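Long-range contacts in transcriptional regulator, MarR/EmrR family (Clostridium acetobutylicum, PDB 3JW4), which probably binds DNA as a MarR-family transcriptional regulator built around a winged helix-turn-helix domain: residues D31-E36 / N115-E120; I87-P92 / K99-L104. All blocks are in the same frame, centred on the assembly; numbering follows the deposited sequence.

Contact 1: D31-E36 / N115-E120; sequences DARLAE and NNIFLE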
loop_
_atom_site.group_PDB
_atom_site.type_symbol
_atom_site.label_atom_id
_atom_site.label_comp_id
_atom_site.label_asym_id
_atom_site.label_seq_id
_atom_site.Cartn_x
_atom_site.Cartn_y
_atom_site.Cartn_z
ATOM N N ASP B 31 8.135 -8.367 -3.799
ATOM C CA ASP B 31 7.618 -9.482 -2.995
ATOM C C ASP B 31 7.985 -10.855 -3.549
ATOM O O ASP B 31 8.286 -11.781 -2.762
ATOM C CB ASP B 31 6.099 -9.406 -2.844
ATOM C CG ASP B 31 5.675 -8.308 -1.898
ATOM O OD1 ASP B 31 6.570 -7.709 -1.243
ATOM O OD2 ASP B 31 4.447 -8.051 -1.821
ATOM N N ALA B 32 7.971 -10.968 -4.883
ATOM C CA ALA B 32 8.278 -12.228 -5.563
ATOM C C ALA B 32 9.764 -12.584 -5.485
ATOM O O ALA B 32 10.109 -13.734 -5.200
ATOM C CB ALA B 32 7.795 -12.203 -7.020
ATOM N N ARG B 33 10.637 -11.602 -5.697
ATOM C CA ARG B 33 12.090 -11.819 -5.622
ATOM C C ARG B 33 12.605 -12.103 -4.183
ATOM O O ARG B 33 13.656 -12.732 -3.968
ATOM C CB ARG B 33 12.819 -10.618 -6.227
ATOM C CG ARG B 33 13.745 -11.017 -7.377
ATOM C CD ARG B 33 14.343 -9.804 -8.091
ATOM N NE ARG B 33 15.806 -9.794 -8.020
ATOM C CZ ARG B 33 16.579 -8.836 -8.524
ATOM N NH1 ARG B 33 17.897 -8.927 -8.386
ATOM N NH2 ARG B 33 16.052 -7.797 -9.174
ATOM N N LEU B 34 11.848 -11.634 -3.203
ATOM C CA LEU B 34 12.172 -11.859 -1.812
ATOM C C LEU B 34 11.617 -13.201 -1.335
ATOM O O LEU B 34 12.282 -13.918 -0.571
ATOM C CB LEU B 34 11.584 -10.742 -0.962
ATOM C CG LEU B 34 12.190 -9.368 -1.202
ATOM C CD1 LEU B 34 11.245 -8.305 -0.622
ATOM C CD2 LEU B 34 13.588 -9.292 -0.616
ATOM N N ALA B 35 10.385 -13.499 -1.766
ATOM C CA ALA B 35 9.636 -14.703 -1.362
ATOM C C ALA B 35 10.404 -15.970 -1.697
ATOM O O ALA B 35 10.330 -16.962 -0.957
ATOM C CB ALA B 35 8.247 -14.745 -2.046
ATOM N N GLU B 36 11.144 -15.931 -2.801
ATOM C CA GLU B 36 12.006 -17.053 -3.176
ATOM C C GLU B 36 13.052 -17.319 -2.091
ATOM O O GLU B 36 13.451 -18.462 -1.868
ATOM C CB GLU B 36 12.657 -16.836 -4.563
ATOM C CG GLU B 36 12.107 -17.736 -5.660
ATOM C CD GLU B 36 10.707 -17.360 -6.139
ATOM O OE1 GLU B 36 10.524 -16.207 -6.618
ATOM O OE2 GLU B 36 9.800 -18.222 -6.066
ATOM N N ASN B 115 18.891 -4.964 -0.050
ATOM C CA ASN B 115 19.155 -3.680 -0.683
ATOM C C ASN B 115 19.324 -3.769 -2.187
ATOM O O ASN B 115 18.776 -2.940 -2.905
ATOM C CB ASN B 115 20.364 -2.981 -0.056
ATOM C CG ASN B 115 20.060 -2.452 1.336
ATOM O OD1 ASN B 115 18.935 -2.588 1.824
ATOM N ND2 ASN B 115 21.063 -1.876 1.991
ATOM N N ASN B 116 20.041 -4.775 -2.675
ATOM C CA ASN B 116 20.195 -4.912 -4.125
ATOM C C ASN B 116 18.865 -5.156 -4.842
ATOM O O ASN B 116 18.652 -4.625 -5.919
ATOM C CB ASN B 116 21.196 -5.998 -4.488
ATOM C CG ASN B 116 22.581 -5.698 -3.944
ATOM O OD1 ASN B 116 22.971 -4.541 -3.838
ATOM N ND2 ASN B 116 23.299 -6.729 -3.545
ATOM N N ILE B 117 17.977 -5.939 -4.240
ATOM C CA ILE B 117 16.679 -6.174 -4.833
ATOM C C ILE B 117 15.917 -4.847 -4.926
ATOM O O ILE B 117 15.420 -4.487 -5.999
ATOM C CB ILE B 117 15.902 -7.244 -4.065
ATOM C CG1 ILE B 117 16.603 -8.608 -4.231
ATOM C CG2 ILE B 117 14.484 -7.341 -4.585
ATOM C CD1 ILE B 117 15.884 -9.752 -3.534
ATOM N N PHE B 118 15.902 -4.090 -3.835
ATOM C CA PHE B 118 15.213 -2.791 -3.808
ATOM C C PHE B 118 15.816 -1.800 -4.801
ATOM O O PHE B 118 15.097 -0.996 -5.403
ATOM C CB PHE B 118 15.215 -2.176 -2.403
ATOM C CG PHE B 118 14.485 -3.005 -1.341
ATOM C CD1 PHE B 118 13.299 -3.650 -1.619
ATOM C CD2 PHE B 118 14.985 -3.066 -0.035
ATOM C CE1 PHE B 118 12.623 -4.375 -0.622
ATOM C CE2 PHE B 118 14.333 -3.800 0.973
ATOM C CZ PHE B 118 13.137 -4.450 0.678
ATOM N N LEU B 119 17.128 -1.855 -4.978
ATOM C CA LEU B 119 17.795 -0.974 -5.916
ATOM C C LEU B 119 17.474 -1.310 -7.398
ATOM O O LEU B 119 17.340 -0.389 -8.229
ATOM C CB LEU B 119 19.290 -1.004 -5.692
ATOM C CG LEU B 119 20.015 0.245 -6.183
ATOM C CD1 LEU B 119 19.827 1.406 -5.170
ATOM C CD2 LEU B 119 21.495 -0.063 -6.434
ATOM N N GLU B 120 17.341 -2.600 -7.733
ATOM C CA GLU B 120 16.962 -2.973 -9.099
ATOM C C GLU B 120 15.509 -2.548 -9.371
ATOM O O GLU B 120 15.199 -2.113 -10.465
ATOM C CB GLU B 120 17.143 -4.465 -9.384
ATOM C CG GLU B 120 18.561 -5.027 -9.043
ATOM C CD GLU B 120 19.030 -6.167 -9.970
ATOM O OE1 GLU B 120 18.164 -6.806 -10.632
ATOM O OE2 GLU B 120 20.270 -6.419 -10.027
#
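Ile117 takes the middle of this interface, its aliphatic branches meeting both Arg33 and Leu34. Its CG1 is anti to the carbonyl carbon (chi1 -67°), and CD1, at the end of that branch, lies 3.7 Å from Leu34 CD2 and also touches the carbonyl oxygen of Arg33. The other branch, Ile117 CG2, meets Arg33 CB at 4.0 Å, while CG1 lies over one face of the guanidinium. A beta-branched residue suits this place because one short side chain can serve two neighbours. Deeper in, Leu34 CD1 approaches Phe118 CE1 at 4.2 Å, the two side chains crossing at about a right angle.

At the exposed margin Arg33 runs past Ile117, bends at chi3 (120°), and ends in a salt bridge to Glu120. Both terminal nitrogens converge on one oxygen: Arg33 NH2 lies 2.8 Å from Glu120 OE1, and the bond from Arg33 NH1 to the same oxygen is weak at 3.1 Å. The guanidinium and carboxylate planes stand 71° apart, and NH2 meets OE1 from above the carboxylate plane, unlike a coplanar two-oxygen pairing. Arginine suits the margin because its CB and guanidinium pack on Ile117 while its terminal nitrogens reach Glu120.

Further out, Phe118 makes a cation-pi contact with Arg45 and packs on Thr13 of the second subunit. The helical segments 31-35 and 115-120, on helices 14-35 and 105-126, run nearly antiparallel with axes 10.4 Å apart; such helix pairing, with the second subunit close by, belongs to the helical dimerisation region of the MarR fold.

Contact 2: I87-P92 / K99-L104; sequences IERRIP and KNIYVL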
loop_
_atom_site.group_PDB
_atom_site.type_symbol
_atom_site.label_atom_id
_atom_site.label_comp_id
_atom_site.label_asym_id
_atom_site.label_seq_id
_atom_site.Cartn_x
_atom_site.Cartn_y
_atom_site.Cartn_z
ATOM N N ILE B 87 20.394 -11.550 13.729
ATOM C CA ILE B 87 20.532 -10.486 14.714
ATOM C C ILE B 87 20.774 -11.107 16.073
ATOM O O ILE B 87 20.493 -12.300 16.275
ATOM C CB ILE B 87 19.298 -9.577 14.788
ATOM C CG1 ILE B 87 18.066 -10.338 15.291
ATOM C CG2 ILE B 87 18.979 -8.894 13.392
ATOM C CD1 ILE B 87 16.840 -9.452 15.547
ATOM N N GLU B 88 21.312 -10.308 16.988
ATOM C CA GLU B 88 21.534 -10.712 18.377
ATOM C C GLU B 88 21.184 -9.537 19.281
ATOM O O GLU B 88 21.098 -8.393 18.830
ATOM C CB GLU B 88 22.983 -11.122 18.635
ATOM C CG GLU B 88 23.976 -10.014 18.376
ATOM C CD GLU B 88 25.402 -10.273 18.888
ATOM O OE1 GLU B 88 25.688 -11.374 19.421
ATOM O OE2 GLU B 88 26.235 -9.338 18.744
ATOM N N ARG B 89 21.000 -9.842 20.546
ATOM C CA ARG B 89 20.751 -8.844 21.559
ATOM C C ARG B 89 21.951 -8.860 22.466
ATOM O O ARG B 89 22.313 -9.894 22.980
ATOM C CB ARG B 89 19.480 -9.170 22.318
ATOM C CG ARG B 89 18.229 -9.106 21.421
ATOM C CD ARG B 89 17.052 -9.876 22.036
ATOM N NE ARG B 89 15.769 -9.258 21.675
ATOM C CZ ARG B 89 14.787 -9.827 20.966
ATOM N NH1 ARG B 89 14.884 -11.068 20.501
ATOM N NH2 ARG B 89 13.671 -9.136 20.725
ATOM N N ARG B 90 22.597 -7.716 22.609
ATOM C CA ARG B 90 23.801 -7.594 23.413
ATOM C C ARG B 90 23.522 -6.754 24.632
ATOM O O ARG B 90 22.886 -5.700 24.531
ATOM C CB ARG B 90 24.908 -6.887 22.635
ATOM C CG ARG B 90 25.456 -7.620 21.431
ATOM C CD ARG B 90 26.691 -6.868 20.937
ATOM N NE ARG B 90 26.925 -6.976 19.495
ATOM C CZ ARG B 90 27.715 -6.140 18.812
ATOM N NH1 ARG B 90 28.333 -5.134 19.432
ATOM N NH2 ARG B 90 27.906 -6.296 17.510
ATOM N N ILE B 91 24.012 -7.217 25.776
ATOM C CA ILE B 91 24.115 -6.373 26.964
ATOM C C ILE B 91 25.139 -5.273 26.688
ATOM O O ILE B 91 26.296 -5.563 26.404
ATOM C CB ILE B 91 24.496 -7.174 28.246
ATOM C CG1 ILE B 91 25.727 -8.073 28.024
ATOM C CG2 ILE B 91 23.319 -8.026 28.712
ATOM C CD1 ILE B 91 25.868 -9.180 29.060
ATOM N N PRO B 92 24.704 -4.006 26.717
ATOM C CA PRO B 92 25.665 -2.915 26.549
ATOM C C PRO B 92 26.547 -2.768 27.774
ATOM O O PRO B 92 27.406 -1.907 27.779
ATOM C CB PRO B 92 24.773 -1.684 26.406
ATOM C CG PRO B 92 23.570 -2.027 27.238
ATOM C CD PRO B 92 23.351 -3.501 27.016
ATOM N N LYS B 99 18.665 -4.552 26.720
ATOM C CA LYS B 99 19.592 -5.039 25.699
ATOM C C LYS B 99 19.463 -4.285 24.374
ATOM O O LYS B 99 18.373 -3.865 24.001
ATOM C CB LYS B 99 19.366 -6.524 25.449
ATOM C CG LYS B 99 19.873 -7.404 26.576
ATOM C CD LYS B 99 19.478 -8.842 26.309
ATOM C CE LYS B 99 20.012 -9.784 27.361
ATOM N NZ LYS B 99 19.612 -11.168 27.029
ATOM N N ASN B 100 20.582 -4.130 23.669
ATOM C CA ASN B 100 20.612 -3.453 22.362
ATOM C C ASN B 100 20.623 -4.521 21.271
ATOM O O ASN B 100 21.264 -5.568 21.425
ATOM C CB ASN B 100 21.868 -2.583 22.213
ATOM C CG ASN B 100 21.812 -1.253 23.007
ATOM O OD1 ASN B 100 22.828 -0.796 23.447
ATOM N ND2 ASN B 100 20.644 -0.645 23.150
ATOM N N ILE B 101 19.985 -4.223 20.146
ATOM C CA ILE B 101 19.852 -5.159 19.051
ATOM C C ILE B 101 20.929 -4.831 17.988
ATOM O O ILE B 101 21.113 -3.644 17.607
ATOM C CB ILE B 101 18.406 -5.095 18.469
ATOM C CG1 ILE B 101 17.373 -5.381 19.582
ATOM C CG2 ILE B 101 18.249 -6.041 17.298
ATOM C CD1 ILE B 101 15.967 -5.005 19.232
ATOM N N TYR B 102 21.678 -5.848 17.571
ATOM C CA TYR B 102 22.685 -5.692 16.532
ATOM C C TYR B 102 22.505 -6.729 15.442
ATOM O O TYR B 102 21.982 -7.784 15.690
ATOM C CB TYR B 102 24.077 -5.848 17.116
ATOM C CG TYR B 102 24.445 -4.758 18.078
ATOM C CD1 TYR B 102 24.069 -4.842 19.410
ATOM C CD2 TYR B 102 25.156 -3.650 17.664
ATOM C CE1 TYR B 102 24.413 -3.849 20.311
ATOM C CE2 TYR B 102 25.487 -2.629 18.569
ATOM C CZ TYR B 102 25.108 -2.753 19.886
ATOM O OH TYR B 102 25.421 -1.792 20.811
ATOM N N VAL B 103 22.930 -6.405 14.234
ATOM C CA VAL B 103 22.975 -7.365 13.159
ATOM C C VAL B 103 24.232 -8.234 13.323
ATOM O O VAL B 103 25.288 -7.795 13.746
ATOM C CB VAL B 103 22.906 -6.644 11.812
ATOM C CG1 VAL B 103 22.916 -7.580 10.697
ATOM C CG2 VAL B 103 21.559 -5.860 11.749
ATOM N N LEU B 104 24.089 -9.515 13.086
ATOM C CA LEU B 104 25.276 -10.375 13.051
ATOM C C LEU B 104 25.825 -10.385 11.608
ATOM O O LEU B 104 25.113 -9.988 10.705
ATOM C CB LEU B 104 24.852 -11.770 13.498
ATOM C CG LEU B 104 24.607 -11.952 14.987
ATOM C CD1 LEU B 104 23.832 -13.287 15.282
ATOM C CD2 LEU B 104 25.938 -11.922 15.733
HETATM O O HOH W 1 26.776 -8.182 16.105
HETATM O O HOH W 2 28.240 -3.296 21.608
#
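Arg90 lays its guanidinium flat on the ring of Tyr102, the two planes only 8° apart. Arg90 CZ stands 3.8 Å from the ring centroid, a cation-pi stack displaced toward the rim, with Tyr102 CG over the guanidinium centre. The extended chain from CG to NE lets the methylenes follow the ring too, Arg90 CD lying 3.6 Å from Tyr102 CD1.

Beneath, Glu88–Tyr102 and Arg90–Asn100 are hydrogen-bonded antiparallel pairs. Both bonds of the first pair, Glu88 N to Tyr102 O and Tyr102 N to Glu88 O, measure 2.9 Å. The tightly packed face carries Ile87, Ile101 and Val103, branched aliphatics suited to a strand facing a helical core: Ile87 CD1 meets Ile101 CG2 at 4.1 Å, and helices 41-53 and 74-83 cover this side. Arg89 shares the face but extends its charge to Glu82.

Toward the turn the contact is looser and exposed: Ile91 and Lys99 lie side by side, Ile91 CG2 4.0 Å from Lys99 CE. On the sheet face shared with Arg90, Glu88 OE2 meets the guanidinium edge, taking a 2.6 Å bond from Arg90 NE, and a water joins Glu88 OE2, Arg90 NH2 and Val103 O.

This hairpin forms the wing of the winged helix. The carboxylate probably offsets arginine's charge and helps hold its plane against tyrosine, implying a polar outer face backed by a mainly apolar inner one.

How the contacts relate
The two contacts lie in different parts of one chain, their centres about 26 Å apart and their nearest atoms about 11 Å, without touching. Contact 1 brackets contact 2 in sequence: helix 14-35 supplies its first segment, the helices of the probable DNA-binding lobe follow, strands 87-90 and 100-103 make the hairpin, and helix 105-126 returns to helix 14-35. Strand 100-103 leads directly into helix 105-126, with Leu104 at the N-cap position, so a short covalent path joins the wing to the helical pair. In the MarR fold this connection probably links the position of the DNA-binding lobe to the dimer scaffold.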